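Abietadiene synthase, chloroplastic (Abies grandis, PDB 3S9V) is a plastid-located, largely helical plant enzyme of the terpene synthase family, with an N-terminal terpene synthase region followed by a family metal-binding domain. Local coordinates at residues 54-59 and 80-85; 98-103 and 450-455; 483-488 and 527-532. All coordinates share one frame; numbering follows the deposited sequence.

Contacts 1 and 2 are neighbours in the same lobe, their centres about 14 Å apart, and they touch directly: the methyl CG2 of Thr451 in contact 2 packs on Ser55, Tyr57 and Asp58 of contact 1. Helices 77-85 and 101-117, one from each contact, are consecutive in the chain. Contact 3 lies on the opposite side of the molecule's centre, with its centre about 63 Å from that of contact 1 and about 53 Å from that of contact 2. Residues 527-532 belong to the metal-binding family region, so contact 3 joins a helix of that region to helix 461-491, whereas contacts 1 and 2 lie together far from it. The three follow one another along the chain.

Contact 1 of 3, residues 54-59 and 80-85; sequences PSAYDT and VEWILQ
The first turn of helix 56-62, entered through Pro54 and the N-cap Ser55, lies beside the last turns of helix 77-85, and the backbones come closest at Ala56 and Ile83, whose CA atoms are 7.1 Å apart. Trp82 fills the gap. Its CG is anti to the backbone N (chi1 -176°), which sends the indole across to the other segment, benzo ring foremost. Three residues line the outer rim of the benzo ring. Pro54 CB lies 3.8 Å from Trp82 CZ2. Ala56 meets both CZ3 and CH2, its CA 3.6 Å from Trp82 CZ3. Thr59 CG2 lies 3.7 Å from Trp82 CE3. The Ala56 methyl sits at the ring's edge, in its plane; being so short, it lets the indole approach the backbone itself. This packing joins two consecutive helices of the largely helical N-terminal half of a terpene synthase chain; His261 also meets the indole, while Ile83 also touches helix 101-117. Thr59 suits this buried place because its two branches do different work. CG2, anti to the backbone N, faces the tryptophan, whereas OG1 donates to Ser55 O at 2.8 Å, from above the carbonyl plane, and is also hydrogen-bonded to Val262 N. Ser55 O also receives Thr59 N. Ser55 OG turns the other way and donates to Asp58 OD2 (2.6 Å) on its anti lone pair, tying the cap residue to the first turn.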
loop_
_atom_site.group_PDB
_atom_site.type_symbol
_atom_site.label_atom_id
_atom_site.label_comp_id
_atom_site.label_asym_id
_atom_site.label_seq_id
_atom_site.Cartn_x
_atom_site.Cartn_y
_atom_site.Cartn_z
ATOM N N PRO A 54 8.430 -7.653 -25.489
ATOM C CA PRO A 54 7.686 -8.032 -26.686
ATOM C C PRO A 54 6.867 -9.285 -26.424
ATOM O O PRO A 54 7.229 -10.108 -25.583
ATOM C CB PRO A 54 8.788 -8.265 -27.714
ATOM C CG PRO A 54 9.924 -8.728 -26.901
ATOM C CD PRO A 54 9.881 -7.827 -25.698
ATOM N N SER A 55 5.742 -9.402 -27.115
ATOM C CA SER A 55 4.885 -10.577 -26.997
ATOM C C SER A 55 5.015 -11.333 -28.316
ATOM O O SER A 55 4.447 -10.929 -29.330
ATOM C CB SER A 55 3.428 -10.179 -26.776
ATOM O OG SER A 55 2.598 -11.327 -26.799
ATOM N N ALA A 56 5.786 -12.412 -28.314
ATOM C CA ALA A 56 5.966 -13.169 -29.538
ATOM C C ALA A 56 4.606 -13.563 -30.107
ATOM O O ALA A 56 4.378 -13.486 -31.315
ATOM C CB ALA A 56 6.811 -14.401 -29.266
ATOM N N TYR A 57 3.697 -13.964 -29.230
ATOM C CA TYR A 57 2.358 -14.377 -29.646
ATOM C C TYR A 57 1.595 -13.267 -30.383
ATOM O O TYR A 57 1.073 -13.481 -31.475
ATOM C CB TYR A 57 1.559 -14.825 -28.422
ATOM C CG TYR A 57 0.079 -14.986 -28.671
ATOM C CD1 TYR A 57 -0.431 -16.139 -29.266
ATOM C CD2 TYR A 57 -0.809 -13.975 -28.329
ATOM C CE1 TYR A 57 -1.793 -16.276 -29.511
ATOM C CE2 TYR A 57 -2.161 -14.100 -28.569
ATOM C CZ TYR A 57 -2.646 -15.249 -29.161
ATOM O OH TYR A 57 -3.984 -15.348 -29.419
ATOM N N ASP A 58 1.524 -12.086 -29.779
ATOM C CA ASP A 58 0.814 -10.966 -30.388
ATOM C C ASP A 58 1.521 -10.485 -31.640
ATOM O O ASP A 58 0.881 -10.110 -32.623
ATOM C CB ASP A 58 0.688 -9.816 -29.394
ATOM C CG ASP A 58 -0.307 -10.111 -28.289
ATOM O OD1 ASP A 58 -1.461 -9.633 -28.372
ATOM O OD2 ASP A 58 0.067 -10.832 -27.343
ATOM N N THR A 59 2.845 -10.503 -31.609
ATOM C CA THR A 59 3.606 -10.065 -32.760
ATOM C C THR A 59 3.298 -10.982 -33.928
ATOM O O THR A 59 3.156 -10.529 -35.064
ATOM C CB THR A 59 5.097 -10.079 -32.447
ATOM O OG1 THR A 59 5.334 -9.223 -31.326
ATOM C CG2 THR A 59 5.903 -9.593 -33.635
ATOM N N VAL A 80 7.490 -9.845 -39.173
ATOM C CA VAL A 80 7.840 -11.184 -39.637
ATOM C C VAL A 80 9.326 -11.414 -39.373
ATOM O O VAL A 80 9.735 -12.479 -38.896
ATOM C CB VAL A 80 7.565 -11.355 -41.142
ATOM C CG1 VAL A 80 8.170 -12.676 -41.642
ATOM C CG2 VAL A 80 6.067 -11.348 -41.386
ATOM N N GLU A 81 10.132 -10.401 -39.676
ATOM C CA GLU A 81 11.561 -10.490 -39.451
ATOM C C GLU A 81 11.828 -10.657 -37.955
ATOM O O GLU A 81 12.718 -11.404 -37.560
ATOM C CB GLU A 81 12.267 -9.232 -39.970
ATOM C CG GLU A 81 13.785 -9.286 -39.834
ATOM C CD GLU A 81 14.428 -10.344 -40.729
ATOM O OE1 GLU A 81 15.560 -10.773 -40.416
ATOM O OE2 GLU A 81 13.814 -10.735 -41.746
ATOM N N TRP A 82 11.059 -9.963 -37.120
ATOM C CA TRP A 82 11.244 -10.074 -35.675
ATOM C C TRP A 82 11.087 -11.533 -35.252
ATOM O O TRP A 82 11.865 -12.051 -34.459
ATOM C CB TRP A 82 10.216 -9.229 -34.916
ATOM C CG TRP A 82 10.456 -9.266 -33.441
ATOM C CD1 TRP A 82 11.291 -8.455 -32.725
ATOM C CD2 TRP A 82 9.954 -10.237 -32.519
ATOM N NE1 TRP A 82 11.348 -8.867 -31.419
ATOM C CE2 TRP A 82 10.537 -9.960 -31.263
ATOM C CE3 TRP A 82 9.073 -11.320 -32.633
ATOM C CZ2 TRP A 82 10.267 -10.730 -30.124
ATOM C CZ3 TRP A 82 8.804 -12.088 -31.504
ATOM C CH2 TRP A 82 9.400 -11.790 -30.264
ATOM N N ILE A 83 10.066 -12.191 -35.783
ATOM C CA ILE A 83 9.817 -13.585 -35.455
ATOM C C ILE A 83 11.018 -14.430 -35.849
ATOM O O ILE A 83 11.498 -15.237 -35.062
ATOM C CB ILE A 83 8.557 -14.099 -36.179
ATOM C CG1 ILE A 83 7.329 -13.336 -35.675
ATOM C CG2 ILE A 83 8.404 -15.579 -35.960
ATOM C CD1 ILE A 83 6.072 -13.569 -36.487
ATOM N N LEU A 84 11.510 -14.225 -37.065
ATOM C CA LEU A 84 12.661 -14.973 -37.565
ATOM C C LEU A 84 13.923 -14.801 -36.716
ATOM O O LEU A 84 14.733 -15.716 -36.595
ATOM C CB LEU A 84 12.973 -14.550 -39.003
ATOM C CG LEU A 84 11.919 -14.840 -40.070
ATOM C CD1 LEU A 84 12.332 -14.202 -41.393
ATOM C CD2 LEU A 84 11.761 -16.338 -40.230
ATOM N N GLN A 85 14.077 -13.626 -36.125
ATOM C CA GLN A 85 15.254 -13.311 -35.324
ATOM C C GLN A 85 15.147 -13.596 -33.827
ATOM O O GLN A 85 16.157 -13.570 -33.129
ATOM C CB GLN A 85 15.595 -11.829 -35.501
ATOM C CG GLN A 85 15.658 -11.361 -36.941
ATOM C CD GLN A 85 16.984 -11.673 -37.597
ATOM O OE1 GLN A 85 17.392 -12.830 -37.687
ATOM N NE2 GLN A 85 17.671 -10.630 -38.059
#

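Contact 2 of 3, residues 98-103 and 450-455; sequences YFLAYD and KTVYMM
Asp103 extends its carboxylate with CG anti to the backbone N (chi1 180°), and Val452 has CG1 anti to its own N (chi1 169°), so that its CG2 stands beside the N-H that the carboxylate meets. Val452 N donates to Asp103 OD1 at 3.0 Å, almost perfectly straight at 177°, though it comes from above the carboxylate plane. A water donates to the same Asp103 OD1 at 2.7 Å and to Val452 O at 2.9 Å, so one aspartate oxygen holds the valine N-H directly and its carbonyl through a water. An aspartate suits this place: a short, buried acceptor in the first turn of its helix, where the helix end would probably stabilise its charge; its OD2 has a weak bond from Glu95 N. Apolar packing lies beside this bond. Leu100 CD2 presses on Val452 CG2 at 3.5 Å, tighter than usual, and Tyr98 CD2 lies more loosely against Val452 CG1. A branched valine serves both neighbours at once, one methyl for each. Leu100 also touches Leu448 on the partner strand. The contact thus docks a small antiparallel hairpin, strands 447-448 and 452-453, onto the N-terminal end of helix 101-117, a rare piece of strand in an otherwise helical terpene synthase fold.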
loop_
_atom_site.group_PDB
_atom_site.type_symbol
_atom_site.label_atom_id
_atom_site.label_comp_id
_atom_site.label_asym_id
_atom_site.label_seq_id
_atom_site.Cartn_x
_atom_site.Cartn_y
_atom_site.Cartn_z
ATOM N N TYR A 98 11.752 -15.888 -18.245
ATOM C CA TYR A 98 10.958 -16.728 -17.357
ATOM C C TYR A 98 10.179 -17.796 -18.120
ATOM O O TYR A 98 9.311 -17.494 -18.943
ATOM C CB TYR A 98 9.983 -15.863 -16.564
ATOM C CG TYR A 98 9.195 -16.630 -15.539
ATOM C CD1 TYR A 98 9.655 -16.754 -14.231
ATOM C CD2 TYR A 98 7.987 -17.242 -15.878
ATOM C CE1 TYR A 98 8.929 -17.466 -13.279
ATOM C CE2 TYR A 98 7.254 -17.959 -14.938
ATOM C CZ TYR A 98 7.728 -18.065 -13.640
ATOM O OH TYR A 98 6.999 -18.761 -12.700
ATOM N N PHE A 99 10.471 -19.052 -17.816
ATOM C CA PHE A 99 9.817 -20.153 -18.491
ATOM C C PHE A 99 8.445 -20.534 -17.955
ATOM O O PHE A 99 8.292 -20.869 -16.780
ATOM C CB PHE A 99 10.703 -21.399 -18.450
ATOM C CG PHE A 99 10.126 -22.568 -19.195
ATOM C CD1 PHE A 99 10.449 -22.781 -20.531
ATOM C CD2 PHE A 99 9.225 -23.432 -18.571
ATOM C CE1 PHE A 99 9.882 -23.842 -21.239
ATOM C CE2 PHE A 99 8.651 -24.495 -19.267
ATOM C CZ PHE A 99 8.980 -24.700 -20.604
ATOM N N LEU A 100 7.452 -20.486 -18.835
ATOM C CA LEU A 100 6.095 -20.892 -18.496
ATOM C C LEU A 100 5.683 -21.752 -19.683
ATOM O O LEU A 100 5.661 -21.285 -20.823
ATOM C CB LEU A 100 5.157 -19.689 -18.362
ATOM C CG LEU A 100 3.738 -20.076 -17.906
ATOM C CD1 LEU A 100 3.764 -20.619 -16.466
ATOM C CD2 LEU A 100 2.823 -18.869 -17.998
ATOM N N ALA A 101 5.387 -23.017 -19.427
ATOM C CA ALA A 101 5.014 -23.923 -20.500
ATOM C C ALA A 101 3.916 -23.352 -21.396
ATOM O O ALA A 101 4.094 -23.261 -22.616
ATOM C CB ALA A 101 4.583 -25.279 -19.918
ATOM N N TYR A 102 2.790 -22.961 -20.802
ATOM C CA TYR A 102 1.679 -22.413 -21.589
ATOM C C TYR A 102 2.133 -21.295 -22.523
ATOM O O TYR A 102 1.805 -21.290 -23.704
ATOM C CB TYR A 102 0.581 -21.885 -20.668
ATOM C CG TYR A 102 -0.147 -22.962 -19.903
ATOM C CD1 TYR A 102 -0.219 -22.920 -18.515
ATOM C CD2 TYR A 102 -0.775 -24.016 -20.567
ATOM C CE1 TYR A 102 -0.898 -23.900 -17.796
ATOM C CE2 TYR A 102 -1.460 -25.004 -19.861
ATOM C CZ TYR A 102 -1.515 -24.938 -18.472
ATOM O OH TYR A 102 -2.184 -25.898 -17.749
ATOM N N ASP A 103 2.885 -20.350 -21.972
ATOM C CA ASP A 103 3.418 -19.212 -22.715
ATOM C C ASP A 103 4.196 -19.686 -23.953
ATOM O O ASP A 103 3.921 -19.249 -25.069
ATOM C CB ASP A 103 4.327 -18.399 -21.775
ATOM C CG ASP A 103 4.964 -17.171 -22.440
ATOM O OD1 ASP A 103 4.238 -16.221 -22.809
ATOM O OD2 ASP A 103 6.210 -17.150 -22.572
ATOM N N LYS A 450 -2.143 -12.279 -21.533
ATOM C CA LYS A 450 -2.421 -13.203 -22.621
ATOM C C LYS A 450 -1.142 -14.044 -22.713
ATOM O O LYS A 450 -1.160 -15.206 -23.119
ATOM C CB LYS A 450 -2.631 -12.419 -23.922
ATOM C CG LYS A 450 -2.865 -13.269 -25.167
ATOM C CD LYS A 450 -4.234 -13.941 -25.156
ATOM C CE LYS A 450 -5.356 -12.922 -25.201
ATOM N NZ LYS A 450 -5.281 -12.054 -26.418
ATOM N N THR A 451 -0.031 -13.424 -22.323
ATOM C CA THR A 451 1.289 -14.061 -22.330
ATOM C C THR A 451 2.034 -13.598 -21.082
ATOM O O THR A 451 1.517 -12.792 -20.304
ATOM C CB THR A 451 2.137 -13.601 -23.536
ATOM O OG1 THR A 451 2.468 -12.215 -23.370
ATOM C CG2 THR A 451 1.369 -13.782 -24.850
ATOM N N VAL A 452 3.240 -14.111 -20.877
ATOM C CA VAL A 452 4.031 -13.672 -19.734
ATOM C C VAL A 452 4.683 -12.352 -20.142
ATOM O O VAL A 452 5.296 -12.260 -21.208
ATOM C CB VAL A 452 5.151 -14.673 -19.372
ATOM C CG1 VAL A 452 6.096 -14.035 -18.367
ATOM C CG2 VAL A 452 4.552 -15.939 -18.775
ATOM N N TYR A 453 4.538 -11.323 -19.319
ATOM C CA TYR A 453 5.144 -10.042 -19.650
ATOM C C TYR A 453 5.903 -9.465 -18.462
ATOM O O TYR A 453 5.749 -9.931 -17.331
ATOM C CB TYR A 453 4.083 -9.061 -20.179
ATOM C CG TYR A 453 3.020 -8.638 -19.188
ATOM C CD1 TYR A 453 3.074 -7.390 -18.584
ATOM C CD2 TYR A 453 1.944 -9.469 -18.879
ATOM C CE1 TYR A 453 2.085 -6.972 -17.703
ATOM C CE2 TYR A 453 0.939 -9.055 -17.991
ATOM C CZ TYR A 453 1.019 -7.797 -17.410
ATOM O OH TYR A 453 0.042 -7.334 -16.545
ATOM N N MET A 454 6.740 -8.467 -18.726
ATOM C CA MET A 454 7.554 -7.865 -17.680
ATOM C C MET A 454 7.385 -6.355 -17.630
ATOM O O MET A 454 7.253 -5.705 -18.665
ATOM C CB MET A 454 9.021 -8.206 -17.927
ATOM C CG MET A 454 9.246 -9.657 -18.340
ATOM S SD MET A 454 10.957 -10.031 -18.743
ATOM C CE MET A 454 11.391 -8.634 -19.758
ATOM N N MET A 455 7.390 -5.797 -16.424
ATOM C CA MET A 455 7.251 -4.362 -16.275
ATOM C C MET A 455 8.490 -3.808 -15.573
ATOM O O MET A 455 8.519 -3.687 -14.350
ATOM C CB MET A 455 5.983 -4.030 -15.485
ATOM C CG MET A 455 5.122 -2.935 -16.128
ATOM S SD MET A 455 4.253 -3.462 -17.618
ATOM C CE MET A 455 3.314 -4.574 -16.936
HETATM O O HOH W 1 5.699 -14.082 -23.452
#

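Contact 3 of 3, residues 483-488 and 527-532; sequences QDLRRW and YTKTSN
Lys529 and Trp488 carry this contact, and their conformations fit each other. The lysine CG is anti to the carbonyl carbon (chi1 -76°) and the chain beyond is fully extended, so the methylenes run straight across the indole of Trp488. That ring is presented with its CG anti to the backbone N. Over the six-membered ring lies Lys529 CG, 3.5 Å above the plane and offset toward the rim; farther along, Lys529 CE sits 3.4 Å from the centroid of the Trp488 five-membered ring, only 8° off its normal, a CH-pi contact. Lys529 NZ, 4.2 Å from the same centroid, adds a cation-pi interaction and also forms a salt bridge with Glu525, one turn earlier on its own helix. Tryptophan suits the spot because its broad face takes the whole aliphatic stem as well as the charge. Asn532 CB approaches the ring's edge at Trp488 CH2.

Leu485, one turn before the tryptophan, has CG anti to the carbonyl carbon, and its two methyls go to different partners. CD1 presses on Thr528 CG2 at 3.5 Å, tighter than usual, and CD2 touches the lysine stem at Lys529 CE. Thr528 offers this methyl while its OG1 bonds to the backbone of Arg524.

The axes of the short helical segments pass 11.4 Å apart at -39°, a wide spacing that long side chains span. The sequence Asp-Asp-Leu-Tyr-Asp, matching the aspartate-rich DDxxD motif of class I terpene synthases, runs across the C-terminal end of helix 521-541; the contact packs helix 461-491 on an earlier part of the helix that leads into this motif.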
loop_
_atom_site.group_PDB
_atom_site.type_symbol
_atom_site.label_atom_id
_atom_site.label_comp_id
_atom_site.label_asym_id
_atom_site.label_seq_id
_atom_site.Cartn_x
_atom_site.Cartn_y
_atom_site.Cartn_z
ATOM N N GLN A 483 21.599 5.773 21.644
ATOM C CA GLN A 483 22.673 5.763 22.626
ATOM C C GLN A 483 22.687 7.076 23.385
ATOM O O GLN A 483 22.713 7.092 24.619
ATOM C CB GLN A 483 24.030 5.554 21.945
ATOM C CG GLN A 483 24.245 4.158 21.394
ATOM C CD GLN A 483 24.053 3.085 22.447
ATOM O OE1 GLN A 483 22.939 2.854 22.922
ATOM N NE2 GLN A 483 25.145 2.425 22.826
ATOM N N ASP A 484 22.653 8.178 22.645
ATOM C CA ASP A 484 22.677 9.490 23.261
ATOM C C ASP A 484 21.439 9.818 24.092
ATOM O O ASP A 484 21.424 10.815 24.812
ATOM C CB ASP A 484 22.917 10.562 22.197
ATOM C CG ASP A 484 24.305 10.461 21.583
ATOM O OD1 ASP A 484 25.300 10.489 22.342
ATOM O OD2 ASP A 484 24.403 10.350 20.343
ATOM N N LEU A 485 20.400 8.993 23.996
ATOM C CA LEU A 485 19.202 9.220 24.801
ATOM C C LEU A 485 19.349 8.402 26.069
ATOM O O LEU A 485 18.858 8.779 27.132
ATOM C CB LEU A 485 17.929 8.794 24.058
ATOM C CG LEU A 485 17.348 9.837 23.106
ATOM C CD1 LEU A 485 16.203 9.230 22.352
ATOM C CD2 LEU A 485 16.885 11.063 23.886
ATOM N N ARG A 486 20.031 7.273 25.943
ATOM C CA ARG A 486 20.259 6.397 27.075
ATOM C C ARG A 486 21.261 7.028 28.033
ATOM O O ARG A 486 21.238 6.750 29.228
ATOM C CB ARG A 486 20.773 5.043 26.599
ATOM C CG ARG A 486 19.701 4.130 26.047
ATOM C CD ARG A 486 20.335 2.905 25.417
ATOM N NE ARG A 486 19.342 1.932 24.975
ATOM C CZ ARG A 486 19.618 0.884 24.206
ATOM N NH1 ARG A 486 20.861 0.672 23.789
ATOM N NH2 ARG A 486 18.654 0.043 23.855
ATOM N N ARG A 487 22.142 7.876 27.507
ATOM C CA ARG A 487 23.127 8.547 28.352
ATOM C C ARG A 487 22.467 9.725 29.055
ATOM O O ARG A 487 22.870 10.107 30.151
ATOM C CB ARG A 487 24.319 9.033 27.527
ATOM C CG ARG A 487 25.125 7.908 26.918
ATOM C CD ARG A 487 26.414 8.406 26.284
ATOM N NE ARG A 487 27.100 7.321 25.589
ATOM C CZ ARG A 487 26.685 6.796 24.441
ATOM N NH1 ARG A 487 25.592 7.265 23.857
ATOM N NH2 ARG A 487 27.348 5.789 23.887
ATOM N N TRP A 488 21.452 10.297 28.413
ATOM C CA TRP A 488 20.713 11.415 28.980
ATOM C C TRP A 488 19.946 10.886 30.185
ATOM O O TRP A 488 19.878 11.532 31.226
ATOM C CB TRP A 488 19.736 11.988 27.949
ATOM C CG TRP A 488 18.579 12.744 28.553
ATOM C CD1 TRP A 488 18.606 13.999 29.099
ATOM C CD2 TRP A 488 17.243 12.252 28.745
ATOM N NE1 TRP A 488 17.372 14.315 29.623
ATOM C CE2 TRP A 488 16.518 13.260 29.422
ATOM C CE3 TRP A 488 16.588 11.056 28.414
ATOM C CZ2 TRP A 488 15.171 13.107 29.776
ATOM C CZ3 TRP A 488 15.245 10.902 28.765
ATOM C CH2 TRP A 488 14.554 11.924 29.440
ATOM N N TYR A 527 10.905 14.491 21.237
ATOM C CA TYR A 527 9.684 13.693 21.273
ATOM C C TYR A 527 9.874 12.617 22.340
ATOM O O TYR A 527 9.003 12.379 23.179
ATOM C CB TYR A 527 9.456 13.047 19.896
ATOM C CG TYR A 527 8.136 12.340 19.723
ATOM C CD1 TYR A 527 7.826 11.204 20.462
ATOM C CD2 TYR A 527 7.194 12.809 18.808
ATOM C CE1 TYR A 527 6.610 10.547 20.294
ATOM C CE2 TYR A 527 5.983 12.165 18.631
ATOM C CZ TYR A 527 5.694 11.032 19.377
ATOM O OH TYR A 527 4.489 10.387 19.197
ATOM N N THR A 528 11.035 11.979 22.301
ATOM C CA THR A 528 11.370 10.924 23.239
ATOM C C THR A 528 11.440 11.403 24.689
ATOM O O THR A 528 10.884 10.763 25.586
ATOM C CB THR A 528 12.709 10.287 22.856
ATOM O OG1 THR A 528 12.606 9.741 21.534
ATOM C CG2 THR A 528 13.086 9.192 23.852
ATOM N N LYS A 529 12.125 12.518 24.922
ATOM C CA LYS A 529 12.242 13.052 26.274
ATOM C C LYS A 529 10.886 13.486 26.807
ATOM O O LYS A 529 10.533 13.186 27.947
ATOM C CB LYS A 529 13.224 14.221 26.304
ATOM C CG LYS A 529 14.680 13.765 26.230
ATOM C CD LYS A 529 15.636 14.924 26.023
ATOM C CE LYS A 529 17.068 14.417 25.891
ATOM N NZ LYS A 529 18.024 15.507 25.540
ATOM N N THR A 530 10.122 14.180 25.973
ATOM C CA THR A 530 8.806 14.644 26.376
ATOM C C THR A 530 7.862 13.478 26.669
ATOM O O THR A 530 7.118 13.518 27.643
ATOM C CB THR A 530 8.192 15.545 25.300
ATOM O OG1 THR A 530 9.157 16.535 24.912
ATOM C CG2 THR A 530 6.965 16.245 25.843
ATOM N N SER A 531 7.896 12.440 25.836
ATOM C CA SER A 531 7.045 11.270 26.053
ATOM C C SER A 531 7.433 10.580 27.355
ATOM O O SER A 531 6.572 10.200 28.149
ATOM C CB SER A 531 7.185 10.268 24.905
ATOM O OG SER A 531 6.756 10.829 23.682
ATOM N N ASN A 532 8.735 10.413 27.572
ATOM C CA ASN A 532 9.213 9.767 28.788
ATOM C C ASN A 532 8.732 10.556 30.003
ATOM O O ASN A 532 8.346 9.976 31.020
ATOM C CB ASN A 532 10.741 9.680 28.793
ATOM C CG ASN A 532 11.239 8.390 29.413
ATOM O OD1 ASN A 532 10.862 8.044 30.533
ATOM N ND2 ASN A 532 12.083 7.667 28.687
#